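PDB 1S3J: HTH-type transcriptional repressor MdtR from Bacillus subtilis, which represses the multidrug resistance operon mdtRP by binding directly, as a MarR-family homodimer, to its promoter region. Local coordinates for residues Q20-E25 and A114-Y119; A44-H49 and L95-E100; S51-E56 and R90-L95. All coordinates share one frame; numbering follows the deposited sequence.

Contact 1 (Q20-E25 and A114-Y119); sequences QKIQPE and AIMARY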
ATOM      1  N   GLN A  20      -0.255  -2.200  -8.613  1.00 39.82           N
ATOM      2  CA  GLN A  20      -0.472  -1.137  -9.595  1.00 40.93           C
ATOM      3  C   GLN A  20      -1.807  -1.229 -10.322  1.00 41.24           C
ATOM      4  O   GLN A  20      -2.354  -0.227 -10.750  1.00 41.19           O
ATOM      5  CB  GLN A  20       0.640  -1.141 -10.639  1.00 41.44           C
ATOM      6  CG  GLN A  20       1.989  -0.645 -10.128  1.00 43.68           C
ATOM      7  CD  GLN A  20       3.133  -1.053 -11.071  1.00 47.06           C
ATOM      8  OE1 GLN A  20       3.242  -2.220 -11.464  1.00 47.33           O
ATOM      9  NE2 GLN A  20       3.958  -0.088 -11.451  1.00 48.37           N
ATOM     10  N   LYS A  21      -2.315  -2.446 -10.488  1.00 42.23           N
ATOM     11  CA  LYS A  21      -3.589  -2.682 -11.167  1.00 42.29           C
ATOM     12  C   LYS A  21      -4.803  -2.587 -10.238  1.00 42.21           C
ATOM     13  O   LYS A  21      -5.894  -2.205 -10.673  1.00 42.28           O
ATOM     14  CB  LYS A  21      -3.565  -4.070 -11.799  1.00 42.64           C
ATOM     15  CG  LYS A  21      -4.018  -4.117 -13.239  1.00 44.99           C
ATOM     16  CD  LYS A  21      -3.932  -5.559 -13.775  1.00 48.21           C
ATOM     17  CE  LYS A  21      -2.492  -6.016 -14.112  1.00 49.47           C
ATOM     18  NZ  LYS A  21      -1.917  -5.328 -15.309  1.00 51.34           N
ATOM     19  N   ILE A  22      -4.626  -2.963  -8.974  1.00 42.15           N
ATOM     20  CA  ILE A  22      -5.751  -3.100  -8.050  1.00 42.40           C
ATOM     21  C   ILE A  22      -5.887  -1.868  -7.175  1.00 43.02           C
ATOM     22  O   ILE A  22      -7.003  -1.465  -6.862  1.00 42.58           O
ATOM     23  CB  ILE A  22      -5.624  -4.379  -7.185  1.00 42.08           C
ATOM     24  CG1 ILE A  22      -5.941  -5.623  -8.012  1.00 41.74           C
ATOM     25  CG2 ILE A  22      -6.590  -4.361  -5.993  1.00 42.41           C
ATOM     26  CD1 ILE A  22      -5.361  -6.916  -7.431  1.00 39.81           C
ATOM     27  N   GLN A  23      -4.766  -1.270  -6.794  1.00 44.04           N
ATOM     28  CA  GLN A  23      -4.781  -0.071  -5.954  1.00 45.41           C
ATOM     29  C   GLN A  23      -5.587   1.081  -6.551  1.00 46.03           C
ATOM     30  O   GLN A  23      -6.495   1.569  -5.883  1.00 46.13           O
ATOM     31  CB  GLN A  23      -3.371   0.393  -5.585  1.00 45.56           C
ATOM     32  CG  GLN A  23      -3.345   1.425  -4.482  1.00 47.41           C
ATOM     33  CD  GLN A  23      -2.767   2.765  -4.921  1.00 49.61           C
ATOM     34  OE1 GLN A  23      -3.018   3.238  -6.048  1.00 50.75           O
ATOM     35  NE2 GLN A  23      -1.993   3.388  -4.027  1.00 50.54           N
ATOM     36  N   PRO A  24      -5.298   1.514  -7.780  1.00 46.87           N
ATOM     37  CA  PRO A  24      -6.107   2.572  -8.406  1.00 47.60           C
ATOM     38  C   PRO A  24      -7.604   2.237  -8.420  1.00 48.61           C
ATOM     39  O   PRO A  24      -8.422   3.128  -8.185  1.00 48.58           O
ATOM     40  CB  PRO A  24      -5.559   2.645  -9.837  1.00 47.47           C
ATOM     41  CG  PRO A  24      -4.168   2.139  -9.719  1.00 47.20           C
ATOM     42  CD  PRO A  24      -4.217   1.058  -8.673  1.00 46.84           C
ATOM     43  N   GLU A  25      -7.951   0.975  -8.668  1.00 49.39           N
ATOM     44  CA  GLU A  25      -9.354   0.576  -8.711  1.00 50.43           C
ATOM     45  C   GLU A  25     -10.011   0.705  -7.339  1.00 51.20           C
ATOM     46  O   GLU A  25     -11.154   1.143  -7.240  1.00 50.92           O
ATOM     47  CB  GLU A  25      -9.505  -0.851  -9.239  1.00 50.64           C
ATOM     48  CG  GLU A  25     -10.405  -0.971 -10.451  1.00 51.60           C
ATOM     49  CD  GLU A  25     -10.478  -2.395 -10.976  1.00 53.22           C
ATOM     50  OE1 GLU A  25      -9.416  -3.043 -11.124  1.00 54.04           O
ATOM     51  OE2 GLU A  25     -11.605  -2.860 -11.247  1.00 55.68           O
ATOM     52  N   ALA A 114     -15.918  -7.104  -4.759  1.00 40.74           N
ATOM     53  CA  ALA A 114     -16.237  -7.324  -6.149  1.00 40.01           C
ATOM     54  C   ALA A 114     -15.028  -7.108  -7.047  1.00 39.71           C
ATOM     55  O   ALA A 114     -14.853  -7.839  -8.015  1.00 39.02           O
ATOM     56  CB  ALA A 114     -17.392  -6.423  -6.573  1.00 40.50           C
ATOM     57  N   ILE A 115     -14.197  -6.117  -6.734  1.00 39.42           N
ATOM     58  CA  ILE A 115     -12.938  -5.916  -7.469  1.00 39.40           C
ATOM     59  C   ILE A 115     -11.969  -7.100  -7.302  1.00 39.17           C
ATOM     60  O   ILE A 115     -11.435  -7.624  -8.276  1.00 38.54           O
ATOM     61  CB  ILE A 115     -12.249  -4.608  -7.028  1.00 39.33           C
ATOM     62  CG1 ILE A 115     -12.933  -3.413  -7.692  1.00 39.58           C
ATOM     63  CG2 ILE A 115     -10.757  -4.617  -7.385  1.00 40.08           C
ATOM     64  CD1 ILE A 115     -12.612  -2.059  -7.069  1.00 39.37           C
HETATM   65  N   MSE A 116     -11.753  -7.518  -6.066  1.00 39.56           N
HETATM   66  CA  MSE A 116     -10.834  -8.620  -5.767  1.00 40.22           C
HETATM   67  C   MSE A 116     -11.292  -9.903  -6.432  1.00 40.08           C
HETATM   68  O   MSE A 116     -10.492 -10.629  -6.996  1.00 39.24           O
HETATM   69  CB  MSE A 116     -10.725  -8.846  -4.250  1.00 40.81           C
HETATM   70  CG  MSE A 116      -9.650  -9.863  -3.848  1.00 43.36           C
HETATM   71 SE   MSE A 116      -7.854  -9.384  -4.473  0.79 50.00          SE
HETATM   72  CE  MSE A 116      -7.915  -7.501  -4.251  1.00 46.06           C
ATOM     73  N   ALA A 117     -12.598 -10.152  -6.375  1.00 40.59           N
ATOM     74  CA  ALA A 117     -13.186 -11.396  -6.853  1.00 41.02           C
ATOM     75  C   ALA A 117     -13.128 -11.519  -8.372  1.00 40.94           C
ATOM     76  O   ALA A 117     -13.272 -12.615  -8.886  1.00 41.15           O
ATOM     77  CB  ALA A 117     -14.642 -11.540  -6.363  1.00 41.33           C
ATOM     78  N   ARG A 118     -12.929 -10.415  -9.087  1.00 40.89           N
ATOM     79  CA  ARG A 118     -12.704 -10.493 -10.531  1.00 41.28           C
ATOM     80  C   ARG A 118     -11.354 -11.129 -10.810  1.00 40.12           C
ATOM     81  O   ARG A 118     -11.195 -11.868 -11.774  1.00 40.10           O
ATOM     82  CB  ARG A 118     -12.766  -9.116 -11.198  1.00 42.17           C
ATOM     83  CG  ARG A 118     -14.187  -8.607 -11.420  1.00 45.34           C
ATOM     84  CD  ARG A 118     -14.333  -7.488 -12.470  1.00 48.74           C
ATOM     85  NE  ARG A 118     -13.062  -6.919 -12.927  1.00 52.20           N
ATOM     86  CZ  ARG A 118     -12.402  -5.921 -12.322  1.00 55.65           C
ATOM     87  NH1 ARG A 118     -12.863  -5.367 -11.204  1.00 55.53           N
ATOM     88  NH2 ARG A 118     -11.256  -5.480 -12.840  1.00 57.13           N
ATOM     89  N   TYR A 119     -10.380 -10.832  -9.963  1.00 39.04           N
ATOM     90  CA  TYR A 119      -9.069 -11.451 -10.080  1.00 38.31           C
ATOM     91  C   TYR A 119      -9.102 -12.877  -9.560  1.00 37.21           C
ATOM     92  O   TYR A 119      -8.664 -13.780 -10.240  1.00 37.43           O
ATOM     93  CB  TYR A 119      -8.006 -10.628  -9.368  1.00 38.22           C
ATOM     94  CG  TYR A 119      -7.828  -9.261  -9.953  1.00 38.39           C
ATOM     95  CD1 TYR A 119      -6.857  -9.008 -10.911  1.00 40.92           C
ATOM     96  CD2 TYR A 119      -8.636  -8.210  -9.551  1.00 39.74           C
ATOM     97  CE1 TYR A 119      -6.711  -7.729 -11.454  1.00 42.25           C
ATOM     98  CE2 TYR A 119      -8.500  -6.943 -10.081  1.00 39.74           C
ATOM     99  CZ  TYR A 119      -7.547  -6.704 -11.029  1.00 42.62           C
ATOM    100  OH  TYR A 119      -7.420  -5.432 -11.541  1.00 45.03           O
TER

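Contact 2 (A44-H49 and L95-E100); sequences ASLKKH and LSLTDE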
ATOM      1  N   ALA A  44     -14.250   0.424   9.907  1.00 35.49           N
ATOM      2  CA  ALA A  44     -14.013  -1.016  10.080  1.00 36.07           C
ATOM      3  C   ALA A  44     -13.708  -1.389  11.532  1.00 36.35           C
ATOM      4  O   ALA A  44     -14.238  -2.368  12.042  1.00 35.88           O
ATOM      5  CB  ALA A  44     -12.866  -1.493   9.157  1.00 35.97           C
ATOM      6  N   SER A  45     -12.851  -0.608  12.186  1.00 37.12           N
ATOM      7  CA  SER A  45     -12.634  -0.724  13.628  1.00 38.18           C
ATOM      8  C   SER A  45     -13.923  -0.594  14.461  1.00 38.65           C
ATOM      9  O   SER A  45     -14.036  -1.209  15.508  1.00 39.19           O
ATOM     10  CB  SER A  45     -11.634   0.320  14.117  1.00 38.24           C
ATOM     11  OG  SER A  45     -10.428   0.210  13.386  1.00 40.11           O
ATOM     12  N   LEU A  46     -14.872   0.207  14.008  1.00 39.17           N
ATOM     13  CA  LEU A  46     -16.117   0.399  14.744  1.00 40.01           C
ATOM     14  C   LEU A  46     -17.145  -0.706  14.451  1.00 41.18           C
ATOM     15  O   LEU A  46     -17.909  -1.062  15.335  1.00 41.23           O
ATOM     16  CB  LEU A  46     -16.716   1.791  14.474  1.00 39.20           C
ATOM     17  CG  LEU A  46     -15.887   2.993  14.962  1.00 38.93           C
ATOM     18  CD1 LEU A  46     -16.684   4.276  14.702  1.00 40.30           C
ATOM     19  CD2 LEU A  46     -15.496   2.868  16.436  1.00 37.65           C
ATOM     20  N   LYS A  47     -17.166  -1.240  13.231  1.00 42.21           N
ATOM     21  CA  LYS A  47     -17.998  -2.409  12.931  1.00 43.51           C
ATOM     22  C   LYS A  47     -17.544  -3.622  13.762  1.00 44.44           C
ATOM     23  O   LYS A  47     -18.362  -4.343  14.322  1.00 44.48           O
ATOM     24  CB  LYS A  47     -17.977  -2.745  11.423  1.00 43.62           C
ATOM     25  CG  LYS A  47     -18.935  -3.868  10.983  1.00 43.52           C
ATOM     26  CD  LYS A  47     -20.366  -3.595  11.448  1.00 44.69           C
ATOM     27  CE  LYS A  47     -21.359  -4.661  10.986  1.00 44.97           C
ATOM     28  NZ  LYS A  47     -21.848  -4.352   9.623  1.00 44.77           N
ATOM     29  N   LYS A  48     -16.236  -3.811  13.867  1.00 45.78           N
ATOM     30  CA  LYS A  48     -15.667  -4.927  14.606  1.00 46.90           C
ATOM     31  C   LYS A  48     -15.872  -4.788  16.122  1.00 47.35           C
ATOM     32  O   LYS A  48     -16.399  -5.699  16.764  1.00 47.74           O
ATOM     33  CB  LYS A  48     -14.173  -5.085  14.264  1.00 47.31           C
ATOM     34  CG  LYS A  48     -13.419  -6.087  15.149  1.00 49.28           C
ATOM     35  CD  LYS A  48     -12.221  -6.743  14.456  1.00 52.18           C
ATOM     36  CE  LYS A  48     -12.551  -8.170  13.988  1.00 53.67           C
ATOM     37  NZ  LYS A  48     -11.589  -8.689  12.948  1.00 55.06           N
ATOM     38  N   HIS A  49     -15.477  -3.654  16.692  1.00 47.37           N
ATOM     39  CA  HIS A  49     -15.469  -3.494  18.144  1.00 47.38           C
ATOM     40  C   HIS A  49     -16.728  -2.863  18.746  1.00 46.84           C
ATOM     41  O   HIS A  49     -16.840  -2.770  19.965  1.00 46.65           O
ATOM     42  CB  HIS A  49     -14.237  -2.696  18.569  1.00 47.95           C
ATOM     43  CG  HIS A  49     -12.965  -3.477  18.478  1.00 50.06           C
ATOM     44  ND1 HIS A  49     -12.330  -3.726  17.281  1.00 52.90           N
ATOM     45  CD2 HIS A  49     -12.217  -4.078  19.434  1.00 53.07           C
ATOM     46  CE1 HIS A  49     -11.244  -4.451  17.501  1.00 53.51           C
ATOM     47  NE2 HIS A  49     -11.149  -4.672  18.800  1.00 54.21           N
ATOM     48  N   LEU A  95     -16.542   6.666  20.055  1.00 36.06           N
ATOM     49  CA  LEU A  95     -17.145   6.634  18.729  1.00 36.01           C
ATOM     50  C   LEU A  95     -17.961   5.365  18.499  1.00 35.41           C
ATOM     51  O   LEU A  95     -17.660   4.318  19.048  1.00 35.51           O
ATOM     52  CB  LEU A  95     -16.070   6.751  17.644  1.00 35.94           C
ATOM     53  CG  LEU A  95     -15.200   8.000  17.743  1.00 36.72           C
ATOM     54  CD1 LEU A  95     -14.104   7.997  16.691  1.00 36.12           C
ATOM     55  CD2 LEU A  95     -16.070   9.246  17.636  1.00 37.31           C
ATOM     56  N   SER A  96     -18.978   5.468  17.653  1.00 35.24           N
ATOM     57  CA  SER A  96     -19.712   4.303  17.188  1.00 35.74           C
ATOM     58  C   SER A  96     -20.320   4.554  15.813  1.00 35.80           C
ATOM     59  O   SER A  96     -20.415   5.705  15.353  1.00 35.53           O
ATOM     60  CB  SER A  96     -20.784   3.911  18.214  1.00 36.09           C
ATOM     61  OG  SER A  96     -21.618   5.023  18.506  1.00 37.90           O
ATOM     62  N   LEU A  97     -20.717   3.489  15.127  1.00 36.38           N
ATOM     63  CA  LEU A  97     -21.389   3.655  13.822  1.00 36.94           C
ATOM     64  C   LEU A  97     -22.820   4.090  13.985  1.00 37.83           C
ATOM     65  O   LEU A  97     -23.501   3.625  14.875  1.00 37.88           O
ATOM     66  CB  LEU A  97     -21.395   2.348  13.040  1.00 36.75           C
ATOM     67  CG  LEU A  97     -20.043   1.725  12.731  1.00 36.23           C
ATOM     68  CD1 LEU A  97     -20.275   0.355  12.167  1.00 36.71           C
ATOM     69  CD2 LEU A  97     -19.278   2.602  11.748  1.00 35.63           C
ATOM     70  N   THR A  98     -23.284   4.971  13.103  1.00 39.51           N
ATOM     71  CA  THR A  98     -24.713   5.180  12.899  1.00 39.83           C
ATOM     72  C   THR A  98     -25.218   4.085  11.950  1.00 40.91           C
ATOM     73  O   THR A  98     -24.414   3.292  11.420  1.00 40.37           O
ATOM     74  CB  THR A  98     -24.978   6.551  12.278  1.00 40.18           C
ATOM     75  OG1 THR A  98     -24.295   6.658  11.022  1.00 39.68           O
ATOM     76  CG2 THR A  98     -24.393   7.694  13.127  1.00 40.09           C
ATOM     77  N   ASP A  99     -26.539   4.046  11.744  1.00 41.83           N
ATOM     78  CA  ASP A  99     -27.167   3.154  10.767  1.00 42.94           C
ATOM     79  C   ASP A  99     -26.571   3.455   9.398  1.00 43.19           C
ATOM     80  O   ASP A  99     -26.242   2.543   8.651  1.00 42.64           O
ATOM     81  CB  ASP A  99     -28.703   3.358  10.663  1.00 43.24           C
ATOM     82  CG  ASP A  99     -29.511   2.683  11.803  1.00 44.85           C
ATOM     83  OD1 ASP A  99     -28.931   1.958  12.645  1.00 47.37           O
ATOM     84  OD2 ASP A  99     -30.760   2.830  11.918  1.00 44.84           O
ATOM     85  N   GLU A 100     -26.448   4.744   9.081  1.00 43.95           N
ATOM     86  CA  GLU A 100     -26.019   5.184   7.754  1.00 44.93           C
ATOM     87  C   GLU A 100     -24.554   4.855   7.513  1.00 45.11           C
ATOM     88  O   GLU A 100     -24.150   4.622   6.377  1.00 45.26           O
ATOM     89  CB  GLU A 100     -26.250   6.688   7.559  1.00 45.24           C
ATOM     90  CG  GLU A 100     -27.705   7.075   7.358  1.00 47.24           C
ATOM     91  CD  GLU A 100     -28.373   7.604   8.630  1.00 50.60           C
ATOM     92  OE1 GLU A 100     -29.325   8.413   8.486  1.00 52.55           O
ATOM     93  OE2 GLU A 100     -27.959   7.225   9.766  1.00 50.48           O
TER
HETATM   94  O   HOH W   1     -20.735   0.748  16.257  1.00 32.59           O

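Contact 3 (S51-E56 and R90-L95); sequences SLKVSE and RRVIDL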
ATOM      1  N   SER A  51     -17.855  -0.105  19.818  1.00 45.54           N
ATOM      2  CA  SER A  51     -17.477   1.205  20.306  1.00 45.60           C
ATOM      3  C   SER A  51     -15.987   1.240  20.623  1.00 44.82           C
ATOM      4  O   SER A  51     -15.428   0.252  21.105  1.00 45.30           O
ATOM      5  CB  SER A  51     -18.274   1.523  21.571  1.00 45.81           C
ATOM      6  OG  SER A  51     -17.998   2.830  22.014  1.00 47.12           O
ATOM      7  N   LEU A  52     -15.349   2.375  20.353  1.00 43.76           N
ATOM      8  CA  LEU A  52     -13.964   2.599  20.764  1.00 43.08           C
ATOM      9  C   LEU A  52     -13.756   4.031  21.231  1.00 42.58           C
ATOM     10  O   LEU A  52     -14.380   4.947  20.726  1.00 42.39           O
ATOM     11  CB  LEU A  52     -13.007   2.303  19.610  1.00 42.97           C
ATOM     12  CG  LEU A  52     -12.901   0.841  19.156  1.00 43.23           C
ATOM     13  CD1 LEU A  52     -12.075   0.714  17.890  1.00 42.31           C
ATOM     14  CD2 LEU A  52     -12.315  -0.038  20.255  1.00 43.52           C
ATOM     15  N   LYS A  53     -12.861   4.217  22.195  1.00 42.45           N
ATOM     16  CA  LYS A  53     -12.436   5.541  22.594  1.00 42.65           C
ATOM     17  C   LYS A  53     -11.643   6.182  21.447  1.00 41.80           C
ATOM     18  O   LYS A  53     -11.095   5.477  20.596  1.00 41.60           O
ATOM     19  CB  LYS A  53     -11.589   5.474  23.868  1.00 43.23           C
ATOM     20  CG  LYS A  53     -12.267   4.756  25.055  1.00 44.25           C
ATOM     21  CD  LYS A  53     -11.210   4.396  26.091  1.00 45.84           C
ATOM     22  CE  LYS A  53     -11.797   4.095  27.439  1.00 47.26           C
ATOM     23  NZ  LYS A  53     -10.752   3.436  28.292  1.00 48.91           N
ATOM     24  N   VAL A  54     -11.617   7.510  21.408  1.00 40.84           N
ATOM     25  CA  VAL A  54     -10.800   8.223  20.439  1.00 40.47           C
ATOM     26  C   VAL A  54      -9.335   7.849  20.630  1.00 40.20           C
ATOM     27  O   VAL A  54      -8.618   7.669  19.649  1.00 40.25           O
ATOM     28  CB  VAL A  54     -10.938   9.756  20.545  1.00 40.17           C
ATOM     29  CG1 VAL A  54      -9.814  10.449  19.751  1.00 39.85           C
ATOM     30  CG2 VAL A  54     -12.267  10.184  20.023  1.00 39.96           C
ATOM     31  N   SER A  55      -8.908   7.727  21.883  1.00 40.07           N
ATOM     32  CA  SER A  55      -7.518   7.367  22.198  1.00 40.86           C
ATOM     33  C   SER A  55      -7.142   5.949  21.761  1.00 41.52           C
ATOM     34  O   SER A  55      -5.956   5.656  21.540  1.00 42.14           O
ATOM     35  CB  SER A  55      -7.246   7.530  23.704  1.00 40.57           C
ATOM     36  OG  SER A  55      -7.836   6.498  24.459  1.00 40.09           O
ATOM     37  N   GLU A  56      -8.137   5.069  21.662  1.00 41.99           N
ATOM     38  CA  GLU A  56      -7.906   3.700  21.234  1.00 43.06           C
ATOM     39  C   GLU A  56      -7.640   3.662  19.733  1.00 43.56           C
ATOM     40  O   GLU A  56      -6.706   3.019  19.283  1.00 43.84           O
ATOM     41  CB  GLU A  56      -9.098   2.795  21.581  1.00 43.05           C
ATOM     42  CG  GLU A  56      -9.206   2.444  23.063  1.00 43.80           C
ATOM     43  CD  GLU A  56     -10.406   1.560  23.370  1.00 45.45           C
ATOM     44  OE1 GLU A  56     -11.546   1.903  22.970  1.00 45.55           O
ATOM     45  OE2 GLU A  56     -10.207   0.507  24.004  1.00 47.67           O
ATOM     46  N   ARG A  90     -16.667  10.780  31.887  1.00 42.44           N
ATOM     47  CA  ARG A  90     -17.512  11.569  31.001  1.00 42.43           C
ATOM     48  C   ARG A  90     -16.700  12.426  30.035  1.00 42.27           C
ATOM     49  O   ARG A  90     -17.207  12.862  29.014  1.00 42.00           O
ATOM     50  CB  ARG A  90     -18.432  12.473  31.815  1.00 42.82           C
ATOM     51  CG  ARG A  90     -17.692  13.573  32.598  1.00 42.58           C
ATOM     52  CD  ARG A  90     -18.601  14.707  33.106  1.00 42.60           C
ATOM     53  NE  ARG A  90     -17.784  15.766  33.701  1.00 42.15           N
ATOM     54  CZ  ARG A  90     -17.063  16.624  32.999  1.00 40.45           C
ATOM     55  NH1 ARG A  90     -17.066  16.581  31.672  1.00 43.70           N
ATOM     56  NH2 ARG A  90     -16.341  17.528  33.616  1.00 38.04           N
ATOM     57  N   ARG A  91     -15.454  12.707  30.395  1.00 42.17           N
ATOM     58  CA  ARG A  91     -14.602  13.559  29.583  1.00 42.12           C
ATOM     59  C   ARG A  91     -14.080  12.867  28.329  1.00 42.13           C
ATOM     60  O   ARG A  91     -13.727  13.552  27.391  1.00 42.58           O
ATOM     61  CB  ARG A  91     -13.409  14.044  30.382  1.00 42.06           C
ATOM     62  CG  ARG A  91     -13.766  14.871  31.605  1.00 41.56           C
ATOM     63  CD  ARG A  91     -12.605  15.035  32.539  1.00 39.56           C
ATOM     64  NE  ARG A  91     -12.105  13.772  33.073  1.00 36.83           N
ATOM     65  CZ  ARG A  91     -11.041  13.683  33.859  1.00 36.92           C
ATOM     66  NH1 ARG A  91     -10.367  14.776  34.189  1.00 37.92           N
ATOM     67  NH2 ARG A  91     -10.634  12.508  34.317  1.00 37.18           N
ATOM     68  N   VAL A  92     -13.994  11.535  28.322  1.00 42.00           N
ATOM     69  CA  VAL A  92     -13.448  10.834  27.166  1.00 42.00           C
ATOM     70  C   VAL A  92     -14.575  10.467  26.194  1.00 41.40           C
ATOM     71  O   VAL A  92     -15.704  10.163  26.599  1.00 40.82           O
ATOM     72  CB  VAL A  92     -12.481   9.631  27.513  1.00 42.28           C
ATOM     73  CG1 VAL A  92     -11.866   9.761  28.918  1.00 42.79           C
ATOM     74  CG2 VAL A  92     -13.135   8.293  27.344  1.00 43.73           C
ATOM     75  N   ILE A  93     -14.242  10.527  24.904  1.00 40.32           N
ATOM     76  CA  ILE A  93     -15.218  10.422  23.821  1.00 39.65           C
ATOM     77  C   ILE A  93     -15.197   8.997  23.254  1.00 38.62           C
ATOM     78  O   ILE A  93     -14.139   8.492  22.907  1.00 37.33           O
ATOM     79  CB  ILE A  93     -14.863  11.460  22.719  1.00 39.61           C
ATOM     80  CG1 ILE A  93     -14.762  12.887  23.305  1.00 41.21           C
ATOM     81  CG2 ILE A  93     -15.831  11.388  21.566  1.00 39.39           C
ATOM     82  CD1 ILE A  93     -15.988  13.387  24.046  1.00 43.32           C
ATOM     83  N   ASP A  94     -16.359   8.340  23.198  1.00 38.23           N
ATOM     84  CA  ASP A  94     -16.518   7.096  22.429  1.00 37.60           C
ATOM     85  C   ASP A  94     -17.050   7.397  21.047  1.00 36.90           C
ATOM     86  O   ASP A  94     -17.939   8.241  20.894  1.00 36.21           O
ATOM     87  CB  ASP A  94     -17.523   6.147  23.053  1.00 37.90           C
ATOM     88  CG  ASP A  94     -17.095   5.624  24.390  1.00 39.40           C
ATOM     89  OD1 ASP A  94     -15.879   5.592  24.675  1.00 41.92           O
ATOM     90  OD2 ASP A  94     -17.935   5.207  25.217  1.00 40.05           O
ATOM     91  N   LEU A  95     -16.542   6.666  20.055  1.00 36.06           N
ATOM     92  CA  LEU A  95     -17.145   6.634  18.729  1.00 36.01           C
ATOM     93  C   LEU A  95     -17.961   5.365  18.499  1.00 35.41           C
ATOM     94  O   LEU A  95     -17.660   4.318  19.048  1.00 35.51           O
ATOM     95  CB  LEU A  95     -16.070   6.751  17.644  1.00 35.94           C
ATOM     96  CG  LEU A  95     -15.200   8.000  17.743  1.00 36.72           C
ATOM     97  CD1 LEU A  95     -14.104   7.997  16.691  1.00 36.12           C
ATOM     98  CD2 LEU A  95     -16.070   9.246  17.636  1.00 37.31           C
TER

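Contact 1 (Q20-E25 and A114-Y119)
Glu25 and Arg118 meet tip to tip in a salt bridge. Glu25 OE2 accepts from Arg118 NH1 at 2.8 Å on its syn side, and weakly from NH2; carboxylate and guanidinium planes are turned 46° apart, NH1 lying somewhat out of the carboxylate plane and OE2 somewhat out of the guanidinium plane. Glu25 OE1 accepts a hydrogen bond from Tyr119 OH at 3.1 Å, nearly along its C-O axis, so both carboxylate oxygens are held from the other helix. Backward along the Glu25 side chain, CB lies 4.0 Å from CD1 of Ile115, and that methyl also rests 3.5 Å from the Glu25 carbonyl O. The two helices, 4-32 and 99-120, run nearly antiparallel here, at 157°, in the helical part through which MarR-family proteins dimerise; Ala142 of the second subunit packs on Lys21 and Tyr119. Ile22 covers one face of the Tyr119 ring: its CG1, anti to the carbonyl carbon (chi1 -74°), stands 3.8 Å from the ring centroid in a CH-pi contact, displaced toward CE2 and CZ. The other branch, Ile22 CG2, reaches CE of selenomethionine Met116 at 3.8 Å. At the ring's edge, the Lys21 methylenes skirt the phenol oxygen while the chain bends away.

Contact 2 (A44-H49 and L95-E100)
Leu46 drives its side chain from helix 37-49 against the backbone and side chains of strand 93-97. This is the winged helix-turn-helix domain of the MarR family, and the helix crosses the strand nearly perpendicularly, at 84°. At the root of the side chain, Leu46 CB lies 3.8 Å from Leu97 CG and equally close to Leu97 CD2. CG stands anti to the carbonyl carbon (chi1 -65°); beyond it the two methyls part. Leu46 CD1 lies 3.9 Å from Leu95 CB, and it also touches the carbonyl carbon of Ser96. Leu46 CD2 comes to 3.7 Å from Leu95 O. The Leu46 and Leu95 side chains are set at a slant to each other, and Ile81 of the adjoining strand 81-85 packs on both. Leu97 answers from the strand with its CD1, which sits 3.7 Å from the Lys47 backbone N and also touches that residue's CB and CD. The Lys47 side chain crosses Leu97 at about a right angle and carries its ammonium onward to salt bridges with Asp102 and Glu106 of helix 99-120. A water bridges the two backbones, accepting from Leu97 N at 3.0 Å and donating a long, weak bond to Leu46 O.

Contact 3 (S51-E56 and R90-L95)
The carbonyl O of Leu95 is gripped by two donors of residues 51-56. Leu52 N donates to Leu95 O at 3.3 Å, lying in the carbonyl plane, and Ser51 OG adds a weak bond of the same length, its hydroxyl brought there by a first torsion that puts OG anti to the backbone N (chi1 -176°). Ser51 CA also approaches this oxygen in a CA-H...O contact. The return bond, Leu95 N to Leu52 O, is shorter and straighter, at 2.8 Å and 170°, and makes Leu52 and Leu95 an antiparallel hydrogen-bonded pair. Their side chains emerge on the same face of the sheet, where Ile57 of helix 54-61 packs against both.

At the next pair, Lys53 and Asp94, which is non-hydrogen-bonded, the alpha carbons come to 4.4 Å and the side chains diverge. Asp94 OD1 lies 3.7 Å from Lys53 CG but takes its hydrogen bond from Asn86 ND2, and the lysine ammonium does not reach it.

Here the first strand gives way to a helix. Lys53 occupies the N-cap position, and its backbone N is held by OE1 of Glu56, three residues on, through the anti lone pair at 2.8 Å. Val54, the first residue of the helix, still bonds across: its N donates to Ile93 O at 3.1 Å, almost in line with the carbonyl. Val54 CG2, anti to its own carbonyl carbon, rests 4.0 Å from Ile93 CB, the two side chains lying side by side and pointing the same way.

A short strand leading directly into helix 54-61, the first of the predicted DNA-binding helix-turn-helix, and paired with the second strand of the 81-97 beta hairpin, is characteristic of the winged helix-turn-helix domain of MarR regulators, in which that hairpin forms the wing.

Contacts 2 and 3 adjoin, their centres about 13 Å apart: they share Leu95 on strand 93-97, and Leu52 of contact 3 packs against Ser45 and Leu46 of contact 2. Together they join helix 37-49 and strand 51-53 to strand 93-97, the central strand of the sheet. Contact 1 lies across the chain's centre, about 25 Å from contact 2 and about 34 Å from contact 3, centre to centre, beside the second subunit. Along the chain the three are nested, contact 3 within contact 2 within contact 1. Helix 99-120 follows strand 93-97 and carries the chain from the DNA-binding part back to contact 1, physically connecting the winged domain with the dimerisation region of the repressor.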